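Local structure of serine acetyltransferase (Neisseria gonorrhoeae, 6WYE) at residues S76-P81 against S162-V167; Y129-H134 against H183-V188; Q137-N142 against V167-A172; A172-Y177 against T192-N197. The protein probably catalyses transfer of the acetyl group of acetyl-CoA to L-serine, giving O-acetyl-L-serine, the first of two steps from serine to cysteine. All coordinates share one frame; numbering follows the deposited sequence.

How the interactions relate
From the N terminus, helix 66-78 is the first to wait for a partner: interaction 1 closes an 80-residue, mostly helical loop when helix 151-165 returns to it. Helix 131-147 begins inside that loop, so interactions 2 and 3, both using this helix, cross interaction 1. Of these two, interaction 3 closes first, on strand 168-169, and is nested inside the loop that interaction 2 closes at 183-188. Interaction 4 follows interaction 3 in series, sharing Ala-172 with it, and crosses interaction 2. Interaction 1 thus joins helices, interactions 2 and 3 tie the helical part to the beta-helix, and interaction 4 links successive beta-helix coils.

Interaction 1 (S76-P81 against S162-V167); sequences SKLGSP and SEVFGV
Leu-78 and Phe-165 each carry CG anti to the carbonyl carbon (chi1 -55° and -60°), which swings the leucine's CD2 branch and the phenylalanine ring toward each other. Both sit at the C-terminal ends of helices, 66-78 and 151-165, in the helical N-terminal region of serine acetyltransferase, and the contact joins these ends largely through apolar atoms. Two consecutive residues meet the outer end of the Phe-165 ring, both from the same side of its plane. CB of Lys-77 comes within 3.7 Å of CZ of Phe-165, and CD2 of Leu-78 stands 3.8 Å from CE2 of Phe-165. Each meets the ring obliquely, and each side chain runs roughly at right angles to the phenylalanine. Beyond CG the lysine chain bends at chi2 and leaves the ring behind, carrying its ammonium group to a salt bridge with Glu-163 of the third subunit. This one side chain therefore packs inside its own chain with its root and across the subunit boundary with its tip. Leu-78 also packs on Leu-88 and Tyr-92 of helix 85-98, while Phe-165 reaches helix 131-147 at His-134 and Ala-135, making the pair part of a several-helix core. Both helices stop just beyond the contact, at Gly-79 and at Gly-166, the latter with positive phi. Val-164 adds a third contact: its CB is 4.1 Å from CD2 of Leu-78, and both its methyls face the carbonyl oxygen of Lys-77, with CG2 at 3.8 Å and CG1 at 3.9 Å from that O.

Interaction 2 (Y129-H134 against H183-V188); sequences YFKGFH and HATGFV. With LMR ((2S)-2-hydroxybutanedioic acid), chain H.
Lys-131 and Thr-185 meet end to side: the ammonium group arrives at the hydroxyl on a slanting path, and NZ donates to OG1 of Thr-185 at 2.9 Å. The lysine sets out with CG opposite its backbone N (chi1 176°) and turns at chi3 (84°), a bend that brings CE alongside the loop, 3.5 Å from the carbonyl oxygen of His-183. NZ has a second acceptor in Ser-162 O of the third subunit, so the buried amine ties the helix, the loop and a neighbouring chain together. Next to the lysine in the contact, the methyl of Ala-184 points toward the first turn of helix 131-147 and settles on Gly-132, CB to CA 3.4 Å. With no side chain on the glycine, helix and loop backbones come close, 4.6 Å between the CA atoms of Gly-132 and Ala-184. Residues 183-187 form a loop between strands 180-182 and 188-189 of the left-handed parallel beta-helix of the hexapeptide-repeat family, turning the corner through a type II turn from Ala-184 to Phe-187. A water bridges the backbone N atoms of Gly-132 and His-183, accepting weakly from both. The imidazole of His-183 faces the other way, out of this packing and into the malate pocket. It presents its edge, with malate C4 nearly in the ring plane and 3.2 Å from NE2. Its ND1 is hydrogen-bonded to Asp-168 OD2 of the third subunit, which also supplies Gly-209, Arg-217 and His-218 to the malate alongside Asp-117 and Asp-182 of this chain.

Interaction 3 (Q137-N142 against V167-A172); sequences QAHRIN and VDIHPA
His-139 is the centre of this contact, its imidazole lying between helix 131-147 and the backbone of 169-171. CG stands opposite the backbone N (chi1 164°), which sends the ring off the helix toward the strand. There the CG2 methyl of Ile-169 sits over one face in a CH-pi contact, 3.6 Å from the ring centroid and shifted toward ND1, while CD1 of the same isoleucine reaches back to CB of His-139. At the ring's far end, CE1 lies 3.2 Å from the carbonyl oxygen of His-170. Both ring nitrogens have polar partners: NE2 is hydrogen-bonded to Ala-173 O, and ND1 to a water in the ring plane at 3.0 Å. That water donates to Ile-169 O at 2.7 Å and accepts from ND2 of Asn-142 at 2.9 Å, so three buried polar groups from the two segments share it. The pyrrolidine of Pro-171 lies side by side with Asn-142, CG 3.9 Å from ND2. The amide is pinned by a second bond from ND2 to Ala-154 O, next to where Leu-157 and Gln-158 of helix 151-165 close over the site. With the helix laid against the first strand, 168-169, the contact forms the junction of the helical N-terminal part with the opening coil of the left-handed parallel beta-helix.

Interaction 4 (A172-Y177 against T192-N197); sequences AARLGY and TAVLGN
Strands 174-175 and 194-195 run parallel, their end-to-end directions 5° apart, with Arg-174 paired to Val-194 and Leu-175 to Leu-195. Arg-174 N donates to Ala-193 O at 3.1 Å, Leu-195 N returns a nearly linear bond to Arg-174 O at 2.7 Å, and a weak, bent bond joins Gly-176 N to Leu-195 O. Side chains at matching positions lie side by side on both faces. On one, CD1 of Leu-175 and CD1 of Leu-195 lie 4.0 Å apart, the two chains pointing the same way. On the other, Arg-174 bends at chi3 and lays its guanidinium flat over Val-194, whose CG2 sits 3.5 Å from NH1. At the far end, Tyr-177 and Asn-197 stack ring on amide. CG of the tyrosine falls between its backbone N and carbonyl carbon (chi1 62°), folding the ring over the asparagine amide, the two planes only 17° apart. Asn-197 OD1 lies above the ring, 3.2 Å from CD2, and also uses an in-plane lone pair for the backbone N of Tyr-177 at 3.1 Å, a side-chain acceptor at the corner, beside the backbone bonding of Tyr-177 with Asn-198. Helix 131-147 packs on Leu-175 through Ile-136 and His-139. In-register stacking of short parallel strands from successive coils is characteristic of parallel beta-helices, here the left-handed one of the hexapeptide-repeat family.

Interaction 1 (S76-P81 against S162-V167)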
loop_
_atom_site.group_PDB
_atom_site.type_symbol
_atom_site.label_atom_id
_atom_site.label_comp_id
_atom_site.label_asym_id
_atom_site.label_seq_id
_atom_site.Cartn_x
_atom_site.Cartn_y
_atom_site.Cartn_z
ATOM N N SER A 76 -5.756 5.005 11.991
ATOM C CA SER A 76 -4.475 4.841 11.310
ATOM C C SER A 76 -3.758 3.576 11.786
ATOM O O SER A 76 -3.199 2.828 10.976
ATOM C CB SER A 76 -3.620 6.111 11.482
ATOM O OG SER A 76 -2.721 6.023 12.568
ATOM N N LYS A 77 -3.788 3.305 13.090
ATOM C CA LYS A 77 -3.048 2.164 13.625
ATOM C C LYS A 77 -3.698 0.837 13.249
ATOM O O LYS A 77 -3.007 -0.124 12.890
ATOM C CB LYS A 77 -2.971 2.243 15.151
ATOM C CG LYS A 77 -2.319 3.469 15.703
ATOM C CD LYS A 77 -0.889 3.574 15.272
ATOM C CE LYS A 77 -0.216 4.732 15.988
ATOM N NZ LYS A 77 1.216 4.773 15.624
ATOM N N LEU A 78 -5.020 0.751 13.357
ATOM C CA LEU A 78 -5.688 -0.540 13.284
ATOM C C LEU A 78 -6.343 -0.792 11.938
ATOM O O LEU A 78 -6.774 -1.919 11.681
ATOM C CB LEU A 78 -6.729 -0.648 14.399
ATOM C CG LEU A 78 -6.075 -0.399 15.754
ATOM C CD1 LEU A 78 -7.114 -0.427 16.853
ATOM C CD2 LEU A 78 -4.984 -1.449 16.002
ATOM N N GLY A 79 -6.431 0.229 11.093
ATOM C CA GLY A 79 -6.953 0.048 9.753
ATOM C C GLY A 79 -6.094 -0.879 8.918
ATOM O O GLY A 79 -4.902 -1.076 9.168
ATOM N N SER A 80 -6.726 -1.468 7.913
ATOM C CA SER A 80 -6.061 -2.443 7.063
ATOM C C SER A 80 -6.808 -2.489 5.738
ATOM O O SER A 80 -7.854 -1.840 5.586
ATOM C CB SER A 80 -6.022 -3.825 7.738
ATOM O OG SER A 80 -7.289 -4.447 7.683
ATOM N N PRO A 81 -6.294 -3.230 4.746
ATOM C CA PRO A 81 -7.070 -3.371 3.501
ATOM C C PRO A 81 -8.466 -3.914 3.757
ATOM O O PRO A 81 -9.445 -3.382 3.217
ATOM C CB PRO A 81 -6.209 -4.323 2.651
ATOM C CG PRO A 81 -5.201 -4.919 3.602
ATOM C CD PRO A 81 -4.974 -3.879 4.642
ATOM N N SER A 162 -4.074 -6.913 19.066
ATOM C CA SER A 162 -3.043 -7.834 19.520
ATOM C C SER A 162 -1.872 -7.861 18.537
ATOM O O SER A 162 -0.704 -7.889 18.944
ATOM C CB SER A 162 -3.649 -9.217 19.734
ATOM O OG SER A 162 -2.675 -10.112 20.210
ATOM N N GLU A 163 -2.171 -7.848 17.234
ATOM C CA GLU A 163 -1.123 -7.833 16.220
ATOM C C GLU A 163 -0.318 -6.540 16.263
ATOM O O GLU A 163 0.916 -6.569 16.268
ATOM C CB GLU A 163 -1.738 -8.027 14.829
ATOM C CG GLU A 163 -2.157 -9.450 14.545
ATOM C CD GLU A 163 -2.792 -9.576 13.180
ATOM O OE1 GLU A 163 -3.193 -8.529 12.618
ATOM O OE2 GLU A 163 -2.881 -10.711 12.672
ATOM N N VAL A 164 -1.001 -5.391 16.289
ATOM C CA VAL A 164 -0.304 -4.121 16.083
ATOM C C VAL A 164 0.334 -3.635 17.369
ATOM O O VAL A 164 1.465 -3.127 17.359
ATOM C CB VAL A 164 -1.272 -3.062 15.516
ATOM C CG1 VAL A 164 -0.596 -1.685 15.473
ATOM C CG2 VAL A 164 -1.762 -3.469 14.120
ATOM N N PHE A 165 -0.370 -3.787 18.496
ATOM C CA PHE A 165 0.096 -3.276 19.777
ATOM C C PHE A 165 0.733 -4.344 20.653
ATOM O O PHE A 165 1.336 -3.998 21.668
ATOM C CB PHE A 165 -1.058 -2.624 20.558
ATOM C CG PHE A 165 -1.717 -1.457 19.845
ATOM C CD1 PHE A 165 -0.974 -0.590 19.059
ATOM C CD2 PHE A 165 -3.084 -1.232 19.975
ATOM C CE1 PHE A 165 -1.575 0.481 18.413
ATOM C CE2 PHE A 165 -3.692 -0.166 19.335
ATOM C CZ PHE A 165 -2.932 0.704 18.555
ATOM N N GLY A 166 0.646 -5.619 20.281
ATOM C CA GLY A 166 1.125 -6.650 21.178
ATOM C C GLY A 166 0.318 -6.738 22.455
ATOM O O GLY A 166 0.821 -7.228 23.462
ATOM N N VAL A 167 -0.936 -6.287 22.425
ATOM C CA VAL A 167 -1.801 -6.208 23.597
ATOM C C VAL A 167 -3.078 -6.978 23.294
ATOM O O VAL A 167 -3.712 -6.751 22.259
ATOM C CB VAL A 167 -2.129 -4.747 23.958
ATOM C CG1 VAL A 167 -3.216 -4.712 25.020
ATOM C CG2 VAL A 167 -0.890 -3.992 24.449
#

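Interaction 2 (Y129-H134 against H183-V188)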
loop_
_atom_site.group_PDB
_atom_site.type_symbol
_atom_site.label_atom_id
_atom_site.label_comp_id
_atom_site.label_asym_id
_atom_site.label_seq_id
_atom_site.Cartn_x
_atom_site.Cartn_y
_atom_site.Cartn_z
ATOM N N TYR A 129 2.440 8.615 20.536
ATOM C CA TYR A 129 3.557 7.685 20.425
ATOM C C TYR A 129 3.642 6.606 21.497
ATOM O O TYR A 129 4.612 5.841 21.475
ATOM C CB TYR A 129 4.889 8.458 20.407
ATOM C CG TYR A 129 4.905 9.613 19.403
ATOM C CD1 TYR A 129 4.765 9.374 18.037
ATOM C CD2 TYR A 129 5.047 10.925 19.830
ATOM C CE1 TYR A 129 4.776 10.394 17.118
ATOM C CE2 TYR A 129 5.065 11.981 18.915
ATOM C CZ TYR A 129 4.930 11.710 17.569
ATOM O OH TYR A 129 4.929 12.751 16.677
ATOM N N PHE A 130 2.690 6.516 22.434
ATOM C CA PHE A 130 2.744 5.485 23.479
ATOM C C PHE A 130 1.731 4.391 23.168
ATOM O O PHE A 130 0.521 4.597 23.292
ATOM C CB PHE A 130 2.501 6.063 24.876
ATOM C CG PHE A 130 3.707 6.747 25.483
ATOM C CD1 PHE A 130 4.814 7.058 24.709
ATOM C CD2 PHE A 130 3.716 7.096 26.833
ATOM C CE1 PHE A 130 5.915 7.698 25.264
ATOM C CE2 PHE A 130 4.803 7.724 27.397
ATOM C CZ PHE A 130 5.903 8.043 26.617
ATOM N N LYS A 131 2.245 3.211 22.800
ATOM C CA LYS A 131 1.426 2.078 22.382
ATOM C C LYS A 131 0.445 1.623 23.468
ATOM O O LYS A 131 -0.650 1.153 23.147
ATOM C CB LYS A 131 2.381 0.937 22.006
ATOM C CG LYS A 131 1.810 -0.372 21.635
ATOM C CD LYS A 131 2.932 -1.281 21.046
ATOM C CE LYS A 131 3.743 -2.005 22.131
ATOM N NZ LYS A 131 4.571 -3.121 21.543
ATOM N N GLY A 132 0.822 1.730 24.749
ATOM C CA GLY A 132 -0.090 1.328 25.816
ATOM C C GLY A 132 -1.293 2.250 25.942
ATOM O O GLY A 132 -2.416 1.796 26.187
ATOM N N PHE A 133 -1.075 3.553 25.765
ATOM C CA PHE A 133 -2.191 4.489 25.683
ATOM C C PHE A 133 -3.092 4.185 24.482
ATOM O O PHE A 133 -4.325 4.196 24.603
ATOM C CB PHE A 133 -1.651 5.921 25.615
ATOM C CG PHE A 133 -2.711 6.939 25.357
ATOM C CD1 PHE A 133 -3.501 7.405 26.404
ATOM C CD2 PHE A 133 -2.939 7.418 24.069
ATOM C CE1 PHE A 133 -4.494 8.335 26.182
ATOM C CE2 PHE A 133 -3.937 8.351 23.829
ATOM C CZ PHE A 133 -4.720 8.809 24.891
ATOM N N HIS A 134 -2.506 3.900 23.314
ATOM C CA HIS A 134 -3.326 3.552 22.157
ATOM C C HIS A 134 -4.169 2.308 22.433
ATOM O O HIS A 134 -5.373 2.285 22.150
ATOM C CB HIS A 134 -2.446 3.326 20.920
ATOM C CG HIS A 134 -1.616 4.512 20.548
ATOM N ND1 HIS A 134 -0.351 4.398 20.019
ATOM C CD2 HIS A 134 -1.866 5.842 20.644
ATOM C CE1 HIS A 134 0.148 5.607 19.807
ATOM N NE2 HIS A 134 -0.754 6.500 20.172
ATOM N N HIS A 183 4.727 0.964 28.255
ATOM C CA HIS A 183 5.445 0.051 27.300
ATOM C C HIS A 183 4.445 -0.897 26.639
ATOM O O HIS A 183 4.597 -1.099 25.438
ATOM C CB HIS A 183 6.689 -0.618 27.878
ATOM C CG HIS A 183 7.510 0.204 28.808
ATOM N ND1 HIS A 183 8.267 1.265 28.381
ATOM C CD2 HIS A 183 7.727 0.088 30.131
ATOM C CE1 HIS A 183 8.897 1.782 29.409
ATOM N NE2 HIS A 183 8.587 1.076 30.488
ATOM N N ALA A 184 3.598 -1.563 27.420
ATOM C CA ALA A 184 2.420 -2.321 26.970
ATOM C C ALA A 184 2.679 -3.745 26.488
ATOM O O ALA A 184 1.843 -4.619 26.728
ATOM C CB ALA A 184 1.681 -1.584 25.841
ATOM N N THR A 185 3.795 -3.987 25.794
ATOM C CA THR A 185 4.004 -5.266 25.116
ATOM C C THR A 185 3.699 -6.449 26.026
ATOM O O THR A 185 4.247 -6.562 27.123
ATOM C CB THR A 185 5.441 -5.376 24.627
ATOM O OG1 THR A 185 5.819 -4.141 23.997
ATOM C CG2 THR A 185 5.558 -6.519 23.622
ATOM N N GLY A 186 2.834 -7.339 25.556
ATOM C CA GLY A 186 2.540 -8.550 26.301
ATOM C C GLY A 186 1.400 -8.453 27.292
ATOM O O GLY A 186 1.108 -9.445 27.967
ATOM N N PHE A 187 0.760 -7.290 27.423
ATOM C CA PHE A 187 -0.375 -7.168 28.332
ATOM C C PHE A 187 -1.546 -8.000 27.841
ATOM O O PHE A 187 -1.861 -8.032 26.647
ATOM C CB PHE A 187 -0.807 -5.704 28.473
ATOM C CG PHE A 187 -1.969 -5.503 29.411
ATOM C CD1 PHE A 187 -1.838 -5.781 30.772
ATOM C CD2 PHE A 187 -3.187 -5.019 28.945
ATOM C CE1 PHE A 187 -2.899 -5.586 31.655
ATOM C CE2 PHE A 187 -4.261 -4.828 29.824
ATOM C CZ PHE A 187 -4.112 -5.119 31.189
ATOM N N VAL A 188 -2.182 -8.704 28.773
ATOM C CA VAL A 188 -3.323 -9.555 28.475
ATOM C C VAL A 188 -4.359 -9.309 29.560
ATOM O O VAL A 188 -4.026 -9.331 30.746
ATOM C CB VAL A 188 -2.934 -11.047 28.429
ATOM C CG1 VAL A 188 -4.170 -11.923 28.452
ATOM C CG2 VAL A 188 -2.098 -11.366 27.203
HETATM C C1 LMR H . 10.372 5.530 33.510
HETATM O O1A LMR H . 10.886 5.364 34.587
HETATM O O1B LMR H . 10.795 6.267 32.661
HETATM C C2 LMR H . 9.099 4.729 33.228
HETATM O O2 LMR H . 8.672 4.894 31.914
HETATM C C3 LMR H . 9.284 3.233 33.495
HETATM C C4 LMR H . 10.378 2.627 32.647
HETATM O O4A LMR H . 10.839 3.281 31.756
HETATM O O4B LMR H . 10.741 1.518 32.898
HETATM O O HOH W 1 2.487 3.087 26.897
#

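Interaction 3 (Q137-N142 against V167-A172)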
loop_
_atom_site.group_PDB
_atom_site.type_symbol
_atom_site.label_atom_id
_atom_site.label_comp_id
_atom_site.label_asym_id
_atom_site.label_seq_id
_atom_site.Cartn_x
_atom_site.Cartn_y
_atom_site.Cartn_z
ATOM N N GLN A 137 -7.208 2.959 24.831
ATOM C CA GLN A 137 -8.297 3.714 24.221
ATOM C C GLN A 137 -8.961 2.919 23.108
ATOM O O GLN A 137 -10.184 2.983 22.951
ATOM C CB GLN A 137 -7.808 5.066 23.699
ATOM C CG GLN A 137 -7.005 5.937 24.694
ATOM C CD GLN A 137 -7.400 5.749 26.152
ATOM O OE1 GLN A 137 -8.584 5.648 26.485
ATOM N NE2 GLN A 137 -6.400 5.716 27.032
ATOM N N ALA A 138 -8.178 2.181 22.309
ATOM C CA ALA A 138 -8.802 1.285 21.340
ATOM C C ALA A 138 -9.727 0.305 22.044
ATOM O O ALA A 138 -10.810 -0.008 21.536
ATOM C CB ALA A 138 -7.747 0.525 20.531
ATOM N N HIS A 139 -9.328 -0.186 23.225
ATOM C CA HIS A 139 -10.211 -1.128 23.915
ATOM C C HIS A 139 -11.495 -0.454 24.385
ATOM O O HIS A 139 -12.580 -1.029 24.259
ATOM C CB HIS A 139 -9.535 -1.779 25.112
ATOM C CG HIS A 139 -10.524 -2.434 26.029
ATOM N ND1 HIS A 139 -11.174 -3.606 25.699
ATOM C CD2 HIS A 139 -11.063 -2.023 27.203
ATOM C CE1 HIS A 139 -12.028 -3.917 26.659
ATOM N NE2 HIS A 139 -11.978 -2.972 27.583
ATOM N N ARG A 140 -11.392 0.761 24.926
ATOM C CA ARG A 140 -12.592 1.474 25.365
ATOM C C ARG A 140 -13.616 1.559 24.242
ATOM O O ARG A 140 -14.795 1.235 24.430
ATOM C CB ARG A 140 -12.224 2.879 25.850
ATOM C CG ARG A 140 -11.388 2.935 27.089
ATOM C CD ARG A 140 -11.284 4.382 27.587
ATOM N NE ARG A 140 -10.205 4.545 28.554
ATOM C CZ ARG A 140 -10.244 4.073 29.799
ATOM N NH1 ARG A 140 -11.315 3.416 30.235
ATOM N NH2 ARG A 140 -9.217 4.263 30.613
ATOM N N ILE A 141 -13.176 1.955 23.045
ATOM C CA ILE A 141 -14.090 1.947 21.902
ATOM C C ILE A 141 -14.522 0.522 21.578
ATOM O O ILE A 141 -15.709 0.252 21.337
ATOM C CB ILE A 141 -13.437 2.627 20.685
ATOM C CG1 ILE A 141 -12.991 4.044 21.051
ATOM C CG2 ILE A 141 -14.408 2.648 19.509
ATOM C CD1 ILE A 141 -12.192 4.735 19.960
ATOM N N ASN A 142 -13.572 -0.421 21.582
ATOM C CA ASN A 142 -13.915 -1.814 21.304
ATOM C C ASN A 142 -14.983 -2.320 22.260
ATOM O O ASN A 142 -15.917 -3.023 21.845
ATOM C CB ASN A 142 -12.676 -2.704 21.391
ATOM C CG ASN A 142 -12.628 -3.710 20.271
ATOM O OD1 ASN A 142 -13.074 -3.422 19.160
ATOM N ND2 ASN A 142 -12.107 -4.904 20.551
ATOM N N VAL A 167 -0.936 -6.287 22.425
ATOM C CA VAL A 167 -1.801 -6.208 23.597
ATOM C C VAL A 167 -3.078 -6.978 23.294
ATOM O O VAL A 167 -3.712 -6.751 22.259
ATOM C CB VAL A 167 -2.129 -4.747 23.958
ATOM C CG1 VAL A 167 -3.216 -4.712 25.020
ATOM C CG2 VAL A 167 -0.890 -3.992 24.449
ATOM N N ASP A 168 -3.465 -7.880 24.191
ATOM C CA ASP A 168 -4.661 -8.692 23.983
ATOM C C ASP A 168 -5.642 -8.379 25.108
ATOM O O ASP A 168 -5.477 -8.861 26.230
ATOM C CB ASP A 168 -4.303 -10.184 23.925
ATOM C CG ASP A 168 -5.484 -11.057 23.551
ATOM O OD1 ASP A 168 -6.640 -10.598 23.672
ATOM O OD2 ASP A 168 -5.266 -12.215 23.126
ATOM N N ILE A 169 -6.659 -7.576 24.814
ATOM C CA ILE A 169 -7.717 -7.276 25.772
ATOM C C ILE A 169 -9.046 -7.733 25.173
ATOM O O ILE A 169 -9.449 -7.265 24.101
ATOM C CB ILE A 169 -7.760 -5.784 26.133
ATOM C CG1 ILE A 169 -6.402 -5.309 26.672
ATOM C CG2 ILE A 169 -8.882 -5.510 27.146
ATOM C CD1 ILE A 169 -6.284 -3.782 26.705
ATOM N N HIS A 170 -9.729 -8.630 25.874
ATOM C CA HIS A 170 -11.038 -9.087 25.431
ATOM C C HIS A 170 -12.026 -7.922 25.424
ATOM O O HIS A 170 -12.029 -7.116 26.350
ATOM C CB HIS A 170 -11.548 -10.195 26.361
ATOM C CG HIS A 170 -12.728 -10.932 25.816
ATOM N ND1 HIS A 170 -14.008 -10.423 25.861
ATOM C CD2 HIS A 170 -12.818 -12.125 25.174
ATOM C CE1 HIS A 170 -14.839 -11.275 25.281
ATOM N NE2 HIS A 170 -14.143 -12.317 24.858
ATOM N N PRO A 171 -12.878 -7.806 24.402
ATOM C CA PRO A 171 -13.799 -6.651 24.340
ATOM C C PRO A 171 -14.704 -6.510 25.549
ATOM O O PRO A 171 -15.183 -5.394 25.819
ATOM C CB PRO A 171 -14.624 -6.925 23.069
ATOM C CG PRO A 171 -13.836 -7.875 22.296
ATOM C CD PRO A 171 -13.068 -8.716 23.266
ATOM N N ALA A 172 -14.964 -7.601 26.278
ATOM C CA ALA A 172 -15.824 -7.559 27.451
ATOM C C ALA A 172 -15.114 -7.064 28.708
ATOM O O ALA A 172 -15.788 -6.758 29.697
ATOM C CB ALA A 172 -16.430 -8.948 27.700
HETATM O O HOH W 2 -10.872 -5.154 23.159
#

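Interaction 4 (A172-Y177 against T192-N197)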
loop_
_atom_site.group_PDB
_atom_site.type_symbol
_atom_site.label_atom_id
_atom_site.label_comp_id
_atom_site.label_asym_id
_atom_site.label_seq_id
_atom_site.Cartn_x
_atom_site.Cartn_y
_atom_site.Cartn_z
ATOM N N ALA A 172 -14.964 -7.601 26.278
ATOM C CA ALA A 172 -15.824 -7.559 27.451
ATOM C C ALA A 172 -15.114 -7.064 28.708
ATOM O O ALA A 172 -15.788 -6.758 29.697
ATOM C CB ALA A 172 -16.430 -8.948 27.700
ATOM N N ALA A 173 -13.787 -6.951 28.698
ATOM C CA ALA A 173 -13.082 -6.444 29.866
ATOM C C ALA A 173 -13.512 -5.009 30.160
ATOM O O ALA A 173 -13.769 -4.218 29.243
ATOM C CB ALA A 173 -11.570 -6.502 29.642
ATOM N N ARG A 174 -13.584 -4.677 31.446
ATOM C CA ARG A 174 -14.072 -3.380 31.914
ATOM C C ARG A 174 -12.930 -2.596 32.554
ATOM O O ARG A 174 -12.312 -3.064 33.514
ATOM C CB ARG A 174 -15.220 -3.569 32.910
ATOM C CG ARG A 174 -16.581 -3.864 32.253
ATOM C CD ARG A 174 -17.553 -4.530 33.224
ATOM N NE ARG A 174 -17.626 -3.844 34.517
ATOM C CZ ARG A 174 -17.873 -4.458 35.674
ATOM N NH1 ARG A 174 -18.071 -5.775 35.706
ATOM N NH2 ARG A 174 -17.921 -3.764 36.801
ATOM N N LEU A 175 -12.665 -1.398 32.034
ATOM C CA LEU A 175 -11.511 -0.596 32.430
ATOM C C LEU A 175 -11.967 0.757 32.957
ATOM O O LEU A 175 -12.699 1.477 32.267
ATOM C CB LEU A 175 -10.562 -0.385 31.242
ATOM C CG LEU A 175 -9.401 -1.367 31.032
ATOM C CD1 LEU A 175 -9.861 -2.800 31.119
ATOM C CD2 LEU A 175 -8.731 -1.116 29.688
ATOM N N GLY A 176 -11.511 1.116 34.157
ATOM C CA GLY A 176 -11.779 2.426 34.724
ATOM C C GLY A 176 -10.903 3.497 34.094
ATOM O O GLY A 176 -10.209 3.266 33.106
ATOM N N TYR A 177 -10.934 4.692 34.690
ATOM C CA TYR A 177 -10.184 5.843 34.191
ATOM C C TYR A 177 -8.902 6.071 34.999
ATOM O O TYR A 177 -8.678 5.473 36.051
ATOM C CB TYR A 177 -11.047 7.116 34.206
ATOM C CG TYR A 177 -11.510 7.543 35.590
ATOM C CD1 TYR A 177 -10.640 8.155 36.484
ATOM C CD2 TYR A 177 -12.822 7.327 36.001
ATOM C CE1 TYR A 177 -11.065 8.535 37.755
ATOM C CE2 TYR A 177 -13.254 7.713 37.257
ATOM C CZ TYR A 177 -12.376 8.310 38.129
ATOM O OH TYR A 177 -12.809 8.685 39.381
ATOM N N THR A 192 -13.605 -11.507 31.611
ATOM C CA THR A 192 -14.295 -11.050 32.815
ATOM C C THR A 192 -13.403 -10.204 33.714
ATOM O O THR A 192 -13.741 -9.977 34.877
ATOM C CB THR A 192 -14.854 -12.235 33.606
ATOM O OG1 THR A 192 -13.777 -13.029 34.116
ATOM C CG2 THR A 192 -15.741 -13.100 32.727
ATOM N N ALA A 193 -12.280 -9.718 33.197
ATOM C CA ALA A 193 -11.407 -8.846 33.974
ATOM C C ALA A 193 -12.068 -7.490 34.200
ATOM O O ALA A 193 -12.773 -6.969 33.330
ATOM C CB ALA A 193 -10.074 -8.654 33.255
ATOM N N VAL A 194 -11.847 -6.925 35.382
ATOM C CA VAL A 194 -12.371 -5.611 35.727
ATOM C C VAL A 194 -11.246 -4.795 36.334
ATOM O O VAL A 194 -10.565 -5.259 37.252
ATOM C CB VAL A 194 -13.555 -5.680 36.711
ATOM C CG1 VAL A 194 -14.040 -4.264 37.026
ATOM C CG2 VAL A 194 -14.686 -6.519 36.144
ATOM N N LEU A 195 -11.045 -3.588 35.818
ATOM C CA LEU A 195 -10.051 -2.670 36.356
ATOM C C LEU A 195 -10.755 -1.421 36.862
ATOM O O LEU A 195 -11.538 -0.812 36.125
ATOM C CB LEU A 195 -9.017 -2.283 35.301
ATOM C CG LEU A 195 -7.830 -3.220 35.126
ATOM C CD1 LEU A 195 -8.307 -4.436 34.363
ATOM C CD2 LEU A 195 -6.752 -2.471 34.364
ATOM N N GLY A 196 -10.461 -1.040 38.109
ATOM C CA GLY A 196 -10.962 0.188 38.697
ATOM C C GLY A 196 -10.243 1.403 38.146
ATOM O O GLY A 196 -9.774 1.404 37.002
ATOM N N ASN A 197 -10.142 2.448 38.966
ATOM C CA ASN A 197 -9.586 3.729 38.550
ATOM C C ASN A 197 -8.189 3.939 39.110
ATOM O O ASN A 197 -7.806 3.348 40.120
ATOM C CB ASN A 197 -10.480 4.891 38.996
ATOM C CG ASN A 197 -11.920 4.680 38.621
ATOM O OD1 ASN A 197 -12.243 4.488 37.449
ATOM N ND2 ASN A 197 -12.803 4.702 39.615
HETATM O O HOH W 3 -15.375 -7.568 32.437
#